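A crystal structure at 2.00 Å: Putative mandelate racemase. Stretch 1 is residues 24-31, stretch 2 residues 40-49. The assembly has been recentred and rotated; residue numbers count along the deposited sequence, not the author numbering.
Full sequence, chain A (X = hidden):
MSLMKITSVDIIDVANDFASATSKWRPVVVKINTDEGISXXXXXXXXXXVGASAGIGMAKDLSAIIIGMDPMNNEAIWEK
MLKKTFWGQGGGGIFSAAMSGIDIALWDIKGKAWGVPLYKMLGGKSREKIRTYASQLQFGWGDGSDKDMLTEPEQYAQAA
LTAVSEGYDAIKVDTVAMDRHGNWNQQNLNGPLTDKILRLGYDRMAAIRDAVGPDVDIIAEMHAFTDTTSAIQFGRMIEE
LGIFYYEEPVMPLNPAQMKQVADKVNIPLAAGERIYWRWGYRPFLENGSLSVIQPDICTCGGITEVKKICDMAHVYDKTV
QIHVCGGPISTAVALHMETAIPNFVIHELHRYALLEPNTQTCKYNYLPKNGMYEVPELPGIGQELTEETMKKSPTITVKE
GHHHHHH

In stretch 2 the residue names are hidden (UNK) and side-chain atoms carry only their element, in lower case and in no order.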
ATOM      1  N   LYS A  24     -12.037  14.630 -41.785  1.00 70.28           N
ATOM      2  CA  LYS A  24     -11.250  15.566 -42.576  1.00 70.37           C
ATOM      3  C   LYS A  24      -9.779  15.617 -42.144  1.00 64.43           C
ATOM      4  O   LYS A  24      -9.357  14.913 -41.215  1.00 67.22           O
ATOM      5  CB  LYS A  24     -11.868  16.962 -42.500  1.00 74.81           C
ATOM      6  CG  LYS A  24     -11.818  17.745 -43.795  1.00 85.03           C
ATOM      7  CD  LYS A  24     -12.818  17.225 -44.812  1.00 91.75           C
ATOM      8  CE  LYS A  24     -12.203  17.129 -46.200  1.00 91.42           C
ATOM      9  NZ  LYS A  24     -11.321  15.933 -46.329  1.00 84.66           N
ATOM     10  N   TRP A  25      -9.008  16.458 -42.829  1.00 43.15           N
ATOM     11  CA  TRP A  25      -7.580  16.551 -42.618  1.00 35.71           C
ATOM     12  C   TRP A  25      -7.187  18.002 -42.457  1.00 41.90           C
ATOM     13  O   TRP A  25      -7.353  18.803 -43.379  1.00 40.38           O
ATOM     14  CB  TRP A  25      -6.828  15.941 -43.797  1.00 35.51           C
ATOM     15  CG  TRP A  25      -5.347  15.790 -43.548  1.00 42.53           C
ATOM     16  CD1 TRP A  25      -4.332  16.397 -44.230  1.00 41.35           C
ATOM     17  CD2 TRP A  25      -4.720  14.964 -42.552  1.00 40.39           C
ATOM     18  NE1 TRP A  25      -3.111  16.009 -43.720  1.00 44.85           N
ATOM     19  CE2 TRP A  25      -3.323  15.132 -42.689  1.00 42.83           C
ATOM     20  CE3 TRP A  25      -5.207  14.100 -41.558  1.00 35.22           C
ATOM     21  CZ2 TRP A  25      -2.409  14.475 -41.867  1.00 39.69           C
ATOM     22  CZ3 TRP A  25      -4.297  13.443 -40.750  1.00 35.40           C
ATOM     23  CH2 TRP A  25      -2.914  13.631 -40.907  1.00 34.85           C
ATOM     24  N   ARG A  26      -6.669  18.353 -41.285  1.00 34.40           N
ATOM     25  CA  ARG A  26      -6.326  19.741 -41.012  1.00 29.64           C
ATOM     26  C   ARG A  26      -4.990  19.906 -40.324  1.00 33.97           C
ATOM     27  O   ARG A  26      -4.947  20.257 -39.150  1.00 32.32           O
ATOM     28  CB  ARG A  26      -7.437  20.427 -40.209  1.00 38.19           C
ATOM     29  CG  ARG A  26      -8.502  21.052 -41.071  1.00 42.12           C
ATOM     30  CD  ARG A  26      -9.490  21.840 -40.242  1.00 38.31           C
ATOM     31  NE  ARG A  26      -9.183  23.262 -40.232  1.00 33.42           N
ATOM     32  CZ  ARG A  26      -9.772  24.157 -39.438  1.00 39.37           C
ATOM     33  NH1 ARG A  26     -10.696  23.777 -38.570  1.00 39.72           N
ATOM     34  NH2 ARG A  26      -9.434  25.440 -39.510  1.00 36.13           N
ATOM     35  N   PRO A  27      -3.885  19.686 -41.058  1.00 31.22           N
ATOM     36  CA  PRO A  27      -2.599  20.050 -40.505  1.00 26.02           C
ATOM     37  C   PRO A  27      -2.504  21.541 -40.243  1.00 30.47           C
ATOM     38  O   PRO A  27      -3.024  22.348 -41.005  1.00 32.32           O
ATOM     39  CB  PRO A  27      -1.608  19.631 -41.599  1.00 33.10           C
ATOM     40  CG  PRO A  27      -2.408  19.542 -42.832  1.00 42.02           C
ATOM     41  CD  PRO A  27      -3.754  19.104 -42.405  1.00 33.29           C
ATOM     42  N   VAL A  28      -1.852  21.895 -39.147  1.00 30.73           N
ATOM     43  CA  VAL A  28      -1.752  23.289 -38.723  1.00 24.36           C
ATOM     44  C   VAL A  28      -0.312  23.569 -38.316  1.00 30.15           C
ATOM     45  O   VAL A  28       0.289  22.818 -37.554  1.00 26.42           O
ATOM     46  CB  VAL A  28      -2.714  23.576 -37.553  1.00 27.39           C
ATOM     47  CG1 VAL A  28      -2.360  24.870 -36.848  1.00 19.65           C
ATOM     48  CG2 VAL A  28      -4.148  23.620 -38.058  1.00 27.27           C
ATOM     49  N   VAL A  29       0.238  24.658 -38.842  1.00 32.87           N
ATOM     50  CA  VAL A  29       1.641  24.965 -38.688  1.00 26.13           C
ATOM     51  C   VAL A  29       1.834  26.297 -37.963  1.00 25.42           C
ATOM     52  O   VAL A  29       1.094  27.262 -38.188  1.00 33.06           O
ATOM     53  CB  VAL A  29       2.362  24.918 -40.071  1.00 28.92           C
ATOM     54  CG1 VAL A  29       3.678  25.649 -40.036  1.00 27.99           C
ATOM     55  CG2 VAL A  29       2.544  23.460 -40.515  1.00 22.30           C
ATOM     56  N   VAL A  30       2.803  26.335 -37.058  1.00 29.85           N
ATOM     57  CA  VAL A  30       3.173  27.581 -36.384  1.00 29.18           C
ATOM     58  C   VAL A  30       4.517  27.967 -36.977  1.00 33.72           C
ATOM     59  O   VAL A  30       5.427  27.145 -37.011  1.00 32.76           O
ATOM     60  CB  VAL A  30       3.353  27.369 -34.874  1.00 32.98           C
ATOM     61  CG1 VAL A  30       3.775  28.656 -34.204  1.00 24.99           C
ATOM     62  CG2 VAL A  30       2.070  26.858 -34.245  1.00 34.12           C
ATOM     63  N   LYS A  31       4.609  29.194 -37.484  1.00 33.32           N
ATOM     64  CA  LYS A  31       5.826  29.719 -38.073  1.00 32.44           C
ATOM     65  C   LYS A  31       6.206  30.946 -37.265  1.00 27.77           C
ATOM     66  O   LYS A  31       5.466  31.920 -37.221  1.00 30.75           O
ATOM     67  CB  LYS A  31       5.580  30.131 -39.527  1.00 31.26           C
ATOM     68  CG  LYS A  31       6.834  30.606 -40.263  1.00 29.16           C
ATOM     69  CD  LYS A  31       6.503  30.898 -41.729  1.00 40.01           C
ATOM     70  CE  LYS A  31       7.572  31.748 -42.390  1.00 45.43           C
ATOM     71  NZ  LYS A  31       7.368  33.166 -42.085  1.00 50.72           N
ATOM     72  N   UNK A  40      11.219  29.710 -37.612  1.00 33.96           N
ATOM     73  CA  UNK A  40      11.058  28.326 -37.165  1.00 28.85           C
ATOM     74  C   UNK A  40       9.715  27.747 -37.552  1.00 25.84           C
ATOM     75  O   UNK A  40       8.705  28.446 -37.536  1.00 31.48           O
ATOM     76  N   UNK A  41       9.693  26.461 -37.884  1.00 24.97           N
ATOM     77  CA  UNK A  41       8.439  25.795 -38.245  1.00 28.25           C
ATOM     78  C   UNK A  41       8.074  24.666 -37.247  1.00 32.58           C
ATOM     79  O   UNK A  41       8.904  23.822 -36.900  1.00 26.87           O
ATOM     80  c   UNK A  41       8.517  26.243 -40.777  1.00 37.06           C
ATOM     81  c   UNK A  41       7.379  26.431 -41.558  1.00 41.78           C
ATOM     82  c   UNK A  41       9.661  27.928 -42.102  1.00 26.42           C
ATOM     83  c   UNK A  41       8.524  28.102 -42.875  1.00 33.42           C
ATOM     84  c   UNK A  41       8.523  25.212 -39.663  1.00 31.80           C
ATOM     85  c   UNK A  41       7.371  27.365 -42.601  1.00 32.91           C
ATOM     86  c   UNK A  41       9.657  26.996 -41.067  1.00 31.36           C
ATOM     87  N   UNK A  42       6.819  24.669 -36.804  1.00 29.01           N
ATOM     88  CA  UNK A  42       6.290  23.637 -35.918  1.00 25.81           C
ATOM     89  C   UNK A  42       4.924  23.193 -36.392  1.00 29.60           C
ATOM     90  O   UNK A  42       4.315  23.825 -37.252  1.00 33.24           O
ATOM     91  N   UNK A  43       4.443  22.089 -35.844  1.00 25.87           N
ATOM     92  CA  UNK A  43       3.160  21.571 -36.225  1.00 27.91           C
ATOM     93  C   UNK A  43       2.289  21.331 -34.979  1.00 30.24           C
ATOM     94  O   UNK A  43       2.787  20.893 -33.944  1.00 24.72           O
ATOM     95  c   UNK A  43       2.268  18.708 -38.591  1.00 32.85           C
ATOM     96  c   UNK A  43       3.357  20.286 -37.028  1.00 30.08           C
ATOM     97  c   UNK A  43       2.078  19.707 -37.513  1.00 26.00           C
ATOM     98  o   UNK A  43       1.327  17.918 -38.831  1.00 37.20           O
ATOM     99  o   UNK A  43       3.359  18.707 -39.189  1.00 34.23           O
ATOM    100  N   UNK A  44       1.005  21.666 -35.082  1.00 24.17           N
ATOM    101  CA  UNK A  44       0.038  21.455 -34.000  1.00 24.45           C
ATOM    102  C   UNK A  44      -0.673  20.149 -34.323  1.00 29.62           C
ATOM    103  O   UNK A  44      -1.399  20.078 -35.314  1.00 30.91           O
ATOM    104  c   UNK A  44      -1.016  22.591 -33.959  1.00 27.01           C
ATOM    105  c   UNK A  44      -2.105  22.312 -32.915  1.00 25.35           C
ATOM    106  c   UNK A  44      -0.345  23.953 -33.715  1.00 24.24           C
ATOM    107  N   UNK A  45      -0.458  19.121 -33.504  1.00 22.41           N
ATOM    108  CA  UNK A  45      -0.868  17.756 -33.869  1.00 25.77           C
ATOM    109  C   UNK A  45      -2.313  17.404 -33.551  1.00 30.95           C
ATOM    110  O   UNK A  45      -2.581  16.548 -32.696  1.00 29.41           O
ATOM    111  N   UNK A  46      -3.236  18.068 -34.248  1.00 25.88           N
ATOM    112  CA  UNK A  46      -4.668  17.832 -34.106  1.00 25.95           C
ATOM    113  C   UNK A  46      -5.316  17.667 -35.492  1.00 31.24           C
ATOM    114  O   UNK A  46      -6.458  18.077 -35.706  1.00 29.63           O
ATOM    115  c   UNK A  46      -5.415  18.069 -31.000  1.00 29.08           C
ATOM    116  c   UNK A  46      -4.927  19.245 -31.878  1.00 29.71           C
ATOM    117  c   UNK A  46      -5.318  19.016 -33.349  1.00 27.22           C
ATOM    118  c   UNK A  46      -5.492  20.565 -31.348  1.00 24.11           C
ATOM    119  N   UNK A  47      -4.587  17.078 -36.436  1.00 33.04           N
ATOM    120  CA  UNK A  47      -5.018  17.086 -37.854  1.00 30.42           C
ATOM    121  C   UNK A  47      -6.271  16.239 -38.124  1.00 37.09           C
ATOM    122  O   UNK A  47      -6.974  16.445 -39.117  1.00 32.73           O
ATOM    123  c   UNK A  47      -3.864  16.675 -38.769  1.00 31.22           C
ATOM    124  N   UNK A  48      -6.544  15.292 -37.225  1.00 31.74           N
ATOM    125  CA  UNK A  48      -7.701  14.394 -37.324  1.00 29.54           C
ATOM    126  C   UNK A  48      -8.457  14.522 -36.006  1.00 28.61           C
ATOM    127  O   UNK A  48      -8.029  15.257 -35.114  1.00 31.55           O
ATOM    128  c   UNK A  48      -7.243  12.942 -37.525  1.00 34.84           C
ATOM    129  c   UNK A  48      -4.873  12.897 -36.705  1.00 43.35           C
ATOM    130  c   UNK A  48      -4.298  11.973 -34.598  1.00 39.38           C
ATOM    131  c   UNK A  48      -3.925  12.607 -35.757  1.00 48.33           C
ATOM    132  c   UNK A  48      -6.205  12.562 -36.511  1.00 33.24           C
ATOM    133  o   UNK A  48      -3.347  11.679 -33.662  1.00 47.74           O
ATOM    134  c   UNK A  48      -6.559  11.930 -35.329  1.00 40.59           C
ATOM    135  c   UNK A  48      -5.612  11.623 -34.379  1.00 44.87           C
ATOM    136  N   UNK A  49      -9.567  13.794 -35.881  1.00 29.04           N
ATOM    137  CA  UNK A  49     -10.501  13.955 -34.760  1.00 28.00           C
ATOM    138  C   UNK A  49     -11.116  15.341 -34.744  1.00 34.47           C
ATOM    139  O   UNK A  49     -11.032  16.095 -35.745  1.00 31.62           O
TER
HETATM  140  O   HOH W   1      -3.941  20.356 -36.288  1.00 32.27           O
HETATM  141  O   HOH W   2      -1.016  18.998 -37.886  1.00 29.89           O

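Position 40 has backbone atoms and nothing more. Its carbonyl O lies 3.2 Å from K31 CA, a CA-H...O contact, with both strands running on beyond the two stretches. With no side chain it is glycine, G40.

Position 41 carries one carbon leading to a ring of six carbons with no heteroatom. A ring atom of position 41 comes within 3.6 Å of K31 CD, and K31 CG sits over one ring face, 4.1 Å from the centroid of the position 41 ring. An all-carbon aromatic with no hydroxyl is phenylalanine, F41. The extended, all-t start of the K31 side chain lays its methylenes across the ring, while V29 CG1 reaches F41 CD1 at 4.1 Å.

Position 42 again has no side-chain atoms. Its backbone pairs with V30 in both directions, V30 N donating to the position 42 O at 2.9 Å and the position 42 N to V30 O at 2.8 Å. The bare backbone is glycine, G42. A CB here would point to the face shared by V28 and V30, and would lie 4.0 Å from V30 O, so stretch 1 gives no clash that demands glycine.

Position 43 shows three carbons in a line, the third carrying two oxygens, one of which lies 4.4 Å from P27 CB. That is a carboxylate on a two-methylene arm, glutamate, since aspartate would have one carbon fewer. E43 pairs with V29 without direct backbone hydrogen bonds, V29 CA to E43 CA 4.5 Å. Its carboxylate is satisfied partly elsewhere in the structure, and E43 OE2 accepts from water 2 at 2.7 Å.

Position 44 has one carbon bearing two more, and one of its terminal carbons lies 3.8 Å from both V28 CG1 and V30 CG2, so one methyl serves two neighbours on the same face. The branch at CB identifies valine. V44 N donates to V28 O at 2.8 Å, nearly straight at 174°.

Position 45 has no side chain and touches nothing on stretch 1; it is G45.

Position 46 has four carbons, forked at the second, and barely meets stretch 1: leucine. L46 N donates to V44 O at 2.9 Å, a bond within stretch 2.

Position 47 has a single carbon, CB, 3.8 Å from the centroid of the W25 six-membered ring, almost on its normal, and also 3.8 Å from P27 N. One carbon makes it alanine. A47 O accepts from R26 N at 2.9 Å.

Position 48 has one carbon, then a six-carbon ring bearing an oxygen. W25 CZ3 approaches the edge of this ring, 4.1 Å from a ring carbon of position 48. The hydroxylated ring is tyrosine, Y48.

Position 49, bare and at phi 63°, makes no contact; it is G49, a backbone setting that favours glycine.

The contact works in two parts. An antiparallel ladder sets V28, V30 and V44 on one face and V29, K31, F41 and E43 on the other. Past it, water 1 bridges R26 O (3.0 Å) and V44 O (2.7 Å), and the chains meet again where A47 CB sits over one face of the W25 six-membered ring.

Stretch 2 40-49: GFGEVGLAYG
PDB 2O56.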